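Xylose isomerase domain protein (Alicyclobacillus acidocaldarius subsp. acidocaldarius, PDB 3U0H) is a TIM-barrel protein of the xylose isomerase-like family and probably acts as an isomerase, although its substrate is not established. Local coordinates at residues 223-236 with 268-280. Numbering follows the deposited sequence.
Sequences LPGDGRIPLVPFLR and VRERLEKLIALAK. With PO4 (phosphate ion), chain C.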
loop_
_atom_site.group_PDB
_atom_site.type_symbol
_atom_site.label_atom_id
_atom_site.label_comp_id
_atom_site.label_asym_id
_atom_site.label_seq_id
_atom_site.Cartn_x
_atom_site.Cartn_y
_atom_site.Cartn_z
ATOM N N LEU A 223 -43.795 3.151 -3.170
ATOM C CA LEU A 223 -43.483 3.584 -1.830
ATOM C C LEU A 223 -43.281 2.398 -0.952
ATOM O O LEU A 223 -44.066 1.450 -1.046
ATOM C CB LEU A 223 -44.642 4.351 -1.226
ATOM C CG LEU A 223 -45.101 5.592 -1.982
ATOM C CD1 LEU A 223 -46.208 6.304 -1.168
ATOM C CD2 LEU A 223 -43.888 6.478 -2.276
ATOM N N PRO A 224 -42.277 2.463 -0.046
ATOM C CA PRO A 224 -42.106 1.368 0.925
ATOM C C PRO A 224 -43.446 0.926 1.514
ATOM O O PRO A 224 -44.223 1.766 1.984
ATOM C CB PRO A 224 -41.246 1.993 2.008
ATOM C CG PRO A 224 -40.519 3.096 1.315
ATOM C CD PRO A 224 -41.488 3.649 0.327
ATOM N N GLY A 225 -43.730 -0.373 1.440
ATOM C CA GLY A 225 -44.977 -0.901 1.943
ATOM C C GLY A 225 -46.212 -0.912 1.028
ATOM O O GLY A 225 -47.252 -1.421 1.436
ATOM N N ASP A 226 -46.149 -0.383 -0.187
ATOM C CA ASP A 226 -47.299 -0.569 -1.117
ATOM C C ASP A 226 -47.187 -1.850 -1.998
ATOM O O ASP A 226 -48.032 -2.126 -2.812
ATOM C CB ASP A 226 -47.474 0.676 -1.966
ATOM C CG ASP A 226 -47.926 1.895 -1.153
ATOM O OD1 ASP A 226 -48.583 1.720 -0.109
ATOM O OD2 ASP A 226 -47.649 3.045 -1.577
ATOM N N GLY A 227 -46.183 -2.689 -1.759
ATOM C CA GLY A 227 -45.961 -3.882 -2.581
ATOM C C GLY A 227 -45.702 -5.180 -1.843
ATOM O O GLY A 227 -46.200 -5.367 -0.734
ATOM N N ARG A 228 -44.929 -6.080 -2.473
ATOM C CA ARG A 228 -44.721 -7.446 -1.939
ATOM C C ARG A 228 -43.294 -7.773 -1.438
ATOM O O ARG A 228 -43.073 -8.880 -1.001
ATOM C CB ARG A 228 -45.222 -8.528 -2.948
ATOM C CG ARG A 228 -44.422 -8.717 -4.256
ATOM C CD ARG A 228 -45.147 -9.653 -5.251
ATOM N NE ARG A 228 -45.260 -11.022 -4.747
ATOM C CZ ARG A 228 -44.261 -11.914 -4.679
ATOM N NH1 ARG A 228 -44.495 -13.124 -4.171
ATOM N NH2 ARG A 228 -43.021 -11.637 -5.087
ATOM N N ILE A 229 -42.356 -6.824 -1.462
ATOM C CA ILE A 229 -40.948 -7.090 -1.025
ATOM C C ILE A 229 -40.982 -7.289 0.483
ATOM O O ILE A 229 -41.677 -6.527 1.164
ATOM C CB ILE A 229 -40.002 -5.940 -1.376
ATOM C CG1 ILE A 229 -40.054 -5.681 -2.863
ATOM C CG2 ILE A 229 -38.538 -6.245 -1.030
ATOM C CD1 ILE A 229 -39.131 -4.558 -3.251
ATOM N N PRO A 230 -40.324 -8.362 1.016
ATOM C CA PRO A 230 -40.270 -8.579 2.519
ATOM C C PRO A 230 -39.328 -7.615 3.233
ATOM O O PRO A 230 -38.091 -7.829 3.362
ATOM C CB PRO A 230 -39.822 -10.035 2.665
ATOM C CG PRO A 230 -40.130 -10.665 1.343
ATOM C CD PRO A 230 -39.903 -9.582 0.306
ATOM N N LEU A 231 -39.915 -6.537 3.705
ATOM C CA LEU A 231 -39.103 -5.397 4.097
ATOM C C LEU A 231 -38.662 -5.530 5.542
ATOM O O LEU A 231 -37.660 -4.959 5.927
ATOM C CB LEU A 231 -39.853 -4.077 3.870
ATOM C CG LEU A 231 -40.020 -3.583 2.417
ATOM C CD1 LEU A 231 -40.705 -2.202 2.430
ATOM C CD2 LEU A 231 -38.697 -3.562 1.643
ATOM N N VAL A 232 -39.439 -6.246 6.349
ATOM C CA VAL A 232 -39.002 -6.520 7.704
ATOM C C VAL A 232 -37.732 -7.401 7.726
ATOM O O VAL A 232 -36.808 -7.029 8.379
ATOM C CB VAL A 232 -40.124 -7.065 8.595
ATOM C CG1 VAL A 232 -39.566 -7.323 9.986
ATOM C CG2 VAL A 232 -41.254 -6.066 8.700
ATOM N N PRO A 233 -37.688 -8.538 6.993
ATOM C CA PRO A 233 -36.442 -9.322 6.866
ATOM C C PRO A 233 -35.299 -8.575 6.220
ATOM O O PRO A 233 -34.153 -8.791 6.592
ATOM C CB PRO A 233 -36.831 -10.487 5.962
ATOM C CG PRO A 233 -38.314 -10.657 6.174
ATOM C CD PRO A 233 -38.864 -9.273 6.448
ATOM N N PHE A 234 -35.595 -7.710 5.260
ATOM C CA PHE A 234 -34.565 -6.811 4.697
ATOM C C PHE A 234 -33.885 -5.948 5.750
ATOM O O PHE A 234 -32.669 -5.967 5.880
ATOM C CB PHE A 234 -35.177 -5.885 3.650
ATOM C CG PHE A 234 -34.205 -4.920 3.043
ATOM C CD1 PHE A 234 -33.254 -5.352 2.156
ATOM C CD2 PHE A 234 -34.299 -3.586 3.299
ATOM C CE1 PHE A 234 -32.401 -4.475 1.547
ATOM C CE2 PHE A 234 -33.469 -2.698 2.695
ATOM C CZ PHE A 234 -32.487 -3.153 1.830
ATOM N N LEU A 235 -34.683 -5.197 6.502
ATOM C CA LEU A 235 -34.154 -4.389 7.562
ATOM C C LEU A 235 -33.536 -5.242 8.670
ATOM O O LEU A 235 -32.499 -4.915 9.209
ATOM C CB LEU A 235 -35.240 -3.514 8.138
ATOM C CG LEU A 235 -35.737 -2.534 7.118
ATOM C CD1 LEU A 235 -37.002 -1.856 7.681
ATOM C CD2 LEU A 235 -34.592 -1.583 6.817
ATOM N N ARG A 236 -34.190 -6.329 9.034
ATOM C CA ARG A 236 -33.725 -7.078 10.152
ATOM C C ARG A 236 -32.304 -7.533 9.797
ATOM O O ARG A 236 -31.403 -7.417 10.599
ATOM C CB ARG A 236 -34.648 -8.256 10.437
ATOM C CG ARG A 236 -34.267 -9.088 11.680
ATOM C CD ARG A 236 -34.883 -10.477 11.623
ATOM N NE ARG A 236 -36.309 -10.388 11.572
ATOM C CZ ARG A 236 -37.140 -11.099 10.792
ATOM N NH1 ARG A 236 -36.747 -12.000 9.886
ATOM N NH2 ARG A 236 -38.429 -10.878 10.942
ATOM N N VAL A 268 -44.193 7.873 4.643
ATOM C CA VAL A 268 -43.101 6.887 4.563
ATOM C C VAL A 268 -42.201 6.945 5.832
ATOM O O VAL A 268 -41.706 5.919 6.289
ATOM C CB VAL A 268 -42.295 7.100 3.244
ATOM C CG1 VAL A 268 -41.057 6.189 3.170
ATOM C CG2 VAL A 268 -43.206 6.911 2.046
ATOM N N ARG A 269 -41.979 8.140 6.388
ATOM C CA ARG A 269 -41.308 8.281 7.701
ATOM C C ARG A 269 -41.985 7.392 8.735
ATOM O O ARG A 269 -41.292 6.662 9.411
ATOM C CB ARG A 269 -41.379 9.706 8.278
ATOM C CG ARG A 269 -40.158 10.080 9.079
ATOM C CD ARG A 269 -40.400 10.619 10.462
ATOM N NE ARG A 269 -41.516 11.518 10.503
ATOM C CZ ARG A 269 -42.626 11.366 11.217
ATOM N NH1 ARG A 269 -43.566 12.276 11.085
ATOM N NH2 ARG A 269 -42.822 10.346 12.032
ATOM N N GLU A 270 -43.320 7.534 8.850
ATOM C CA GLU A 270 -44.174 6.705 9.726
ATOM C C GLU A 270 -44.059 5.265 9.363
ATOM O O GLU A 270 -43.880 4.417 10.194
ATOM C CB GLU A 270 -45.656 7.063 9.613
ATOM C CG GLU A 270 -46.068 8.263 10.435
ATOM C CD GLU A 270 -47.395 8.904 9.975
ATOM O OE1 GLU A 270 -48.289 8.214 9.387
ATOM O OE2 GLU A 270 -47.521 10.132 10.188
ATOM N N ARG A 271 -44.183 4.981 8.093
ATOM C CA ARG A 271 -44.061 3.615 7.686
ATOM C C ARG A 271 -42.695 2.992 8.019
ATOM O O ARG A 271 -42.622 1.837 8.426
ATOM C CB ARG A 271 -44.360 3.524 6.226
ATOM C CG ARG A 271 -45.845 3.638 5.955
ATOM C CD ARG A 271 -46.068 3.447 4.468
ATOM N NE ARG A 271 -47.456 3.468 4.019
ATOM C CZ ARG A 271 -47.829 3.069 2.809
ATOM N NH1 ARG A 271 -46.920 2.621 1.935
ATOM N NH2 ARG A 271 -49.102 3.160 2.448
ATOM N N LEU A 272 -41.627 3.759 7.883
ATOM C CA LEU A 272 -40.281 3.215 8.124
ATOM C C LEU A 272 -39.958 3.111 9.606
ATOM O O LEU A 272 -39.315 2.164 10.005
ATOM C CB LEU A 272 -39.197 4.044 7.410
ATOM C CG LEU A 272 -39.242 3.953 5.885
ATOM C CD1 LEU A 272 -37.987 4.550 5.278
ATOM C CD2 LEU A 272 -39.465 2.510 5.443
ATOM N N GLU A 273 -40.405 4.048 10.431
ATOM C CA GLU A 273 -40.174 3.883 11.870
ATOM C C GLU A 273 -40.803 2.587 12.317
ATOM O O GLU A 273 -40.229 1.909 13.115
ATOM C CB GLU A 273 -40.731 5.017 12.697
ATOM C CG GLU A 273 -40.072 6.345 12.441
ATOM C CD GLU A 273 -40.972 7.497 12.838
ATOM O OE1 GLU A 273 -42.199 7.291 13.010
ATOM O OE2 GLU A 273 -40.460 8.635 12.973
ATOM N N LYS A 274 -41.967 2.235 11.768
ATOM C CA LYS A 274 -42.693 0.997 12.166
ATOM C C LYS A 274 -41.995 -0.226 11.607
ATOM O O LYS A 274 -41.749 -1.186 12.323
ATOM C CB LYS A 274 -44.163 1.029 11.738
ATOM C CG LYS A 274 -44.972 2.095 12.483
ATOM C CD LYS A 274 -46.501 2.005 12.280
ATOM C CE LYS A 274 -47.289 3.178 12.921
ATOM N NZ LYS A 274 -47.843 4.230 11.983
ATOM N N LEU A 275 -41.601 -0.166 10.337
ATOM C CA LEU A 275 -40.803 -1.253 9.765
ATOM C C LEU A 275 -39.531 -1.496 10.570
ATOM O O LEU A 275 -39.181 -2.629 10.868
ATOM C CB LEU A 275 -40.482 -0.971 8.311
ATOM C CG LEU A 275 -41.716 -1.282 7.443
ATOM C CD1 LEU A 275 -41.616 -0.587 6.115
ATOM C CD2 LEU A 275 -41.861 -2.790 7.269
ATOM N N ILE A 276 -38.877 -0.409 10.964
ATOM C CA ILE A 276 -37.591 -0.492 11.652
ATOM C C ILE A 276 -37.749 -1.082 13.069
ATOM O O ILE A 276 -36.848 -1.767 13.561
ATOM C CB ILE A 276 -36.880 0.897 11.682
ATOM C CG1 ILE A 276 -36.345 1.252 10.267
ATOM C CG2 ILE A 276 -35.763 0.953 12.760
ATOM C CD1 ILE A 276 -36.069 2.727 10.078
ATOM N N ALA A 277 -38.876 -0.813 13.723
ATOM C CA ALA A 277 -39.096 -1.315 15.066
ATOM C C ALA A 277 -39.516 -2.816 15.007
ATOM O O ALA A 277 -39.105 -3.601 15.854
ATOM C CB ALA A 277 -40.144 -0.460 15.780
ATOM N N LEU A 278 -40.287 -3.217 13.992
ATOM C CA LEU A 278 -40.571 -4.631 13.763
ATOM C C LEU A 278 -39.271 -5.427 13.508
ATOM O O LEU A 278 -39.058 -6.468 14.115
ATOM C CB LEU A 278 -41.580 -4.806 12.619
ATOM C CG LEU A 278 -43.046 -4.489 12.990
ATOM C CD1 LEU A 278 -43.946 -4.398 11.753
ATOM C CD2 LEU A 278 -43.596 -5.500 14.016
ATOM N N ALA A 279 -38.399 -4.932 12.635
ATOM C CA ALA A 279 -37.101 -5.592 12.349
ATOM C C ALA A 279 -36.175 -5.738 13.600
ATOM O O ALA A 279 -35.501 -6.727 13.752
ATOM C CB ALA A 279 -36.367 -4.855 11.238
ATOM N N LYS A 280 -36.142 -4.751 14.480
ATOM C CA LYS A 280 -35.371 -4.858 15.710
ATOM C C LYS A 280 -36.002 -5.972 16.580
ATOM O O LYS A 280 -35.312 -6.900 16.979
ATOM C CB LYS A 280 -35.367 -3.517 16.457
ATOM C CG LYS A 280 -34.464 -2.408 15.896
ATOM C CD LYS A 280 -34.266 -1.292 16.935
ATOM C CE LYS A 280 -33.543 -1.826 18.201
ATOM N NZ LYS A 280 -33.869 -1.204 19.532
HETATM P P PO4 C . -47.725 -12.793 -2.794
HETATM O O1 PO4 C . -47.237 -14.225 -2.645
HETATM O O2 PO4 C . -47.151 -11.874 -1.725
HETATM O O3 PO4 C . -47.225 -12.231 -4.099
HETATM O O4 PO4 C . -49.242 -12.792 -2.770
HETATM O O HOH W 1 -38.291 -9.440 13.224
#
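Arg271 reaches from helix 268-280 to the turn at 223-226 and meets two acceptors there. Its NH1 donates to the carbonyl O of Pro224 at 2.8 Å. That oxygen lies in the guanidinium plane, while the donor is tilted 27° from the carbonyl plane. NH2 donates to Asp226 OD1 at 3.0 Å on the syn side of the carboxylate. A weak bond from NH1 reaches the same OD1, and these two contacts with Asp226 make up a salt bridge. The two flat groups stand nearly perpendicular, 86° apart. The arginine chain is extended from CG to NE, which carries the guanidinium up to the turn. With an alanine here, the Pro224 carbonyl would probably be left without this donor and the Asp226 carboxylate without this counter-charge. Asp226 N is satisfied within the type II turn by Leu223 O.

In this eight-stranded TIM barrel, the turn lies in the loop between strand 201-206 and helix 231-241, which packs beside the C-terminal helix 261-280. The short segments of these two helices cross at -66°. Leu235 CD1 lies against Leu275 CB at 3.6 Å, and Val232 CG2 meets Leu275 CD2. Ala279 CB sits on Leu235 CB at 3.6 Å, where the helices come close. Water 1 bridges the two helices, accepting from Arg236 NH2 and donating to Leu278 O. Arg236 NH1 pairs with Glu190. Within the turn, Pro224 CG packs on Val268 CG1 at 3.6 Å.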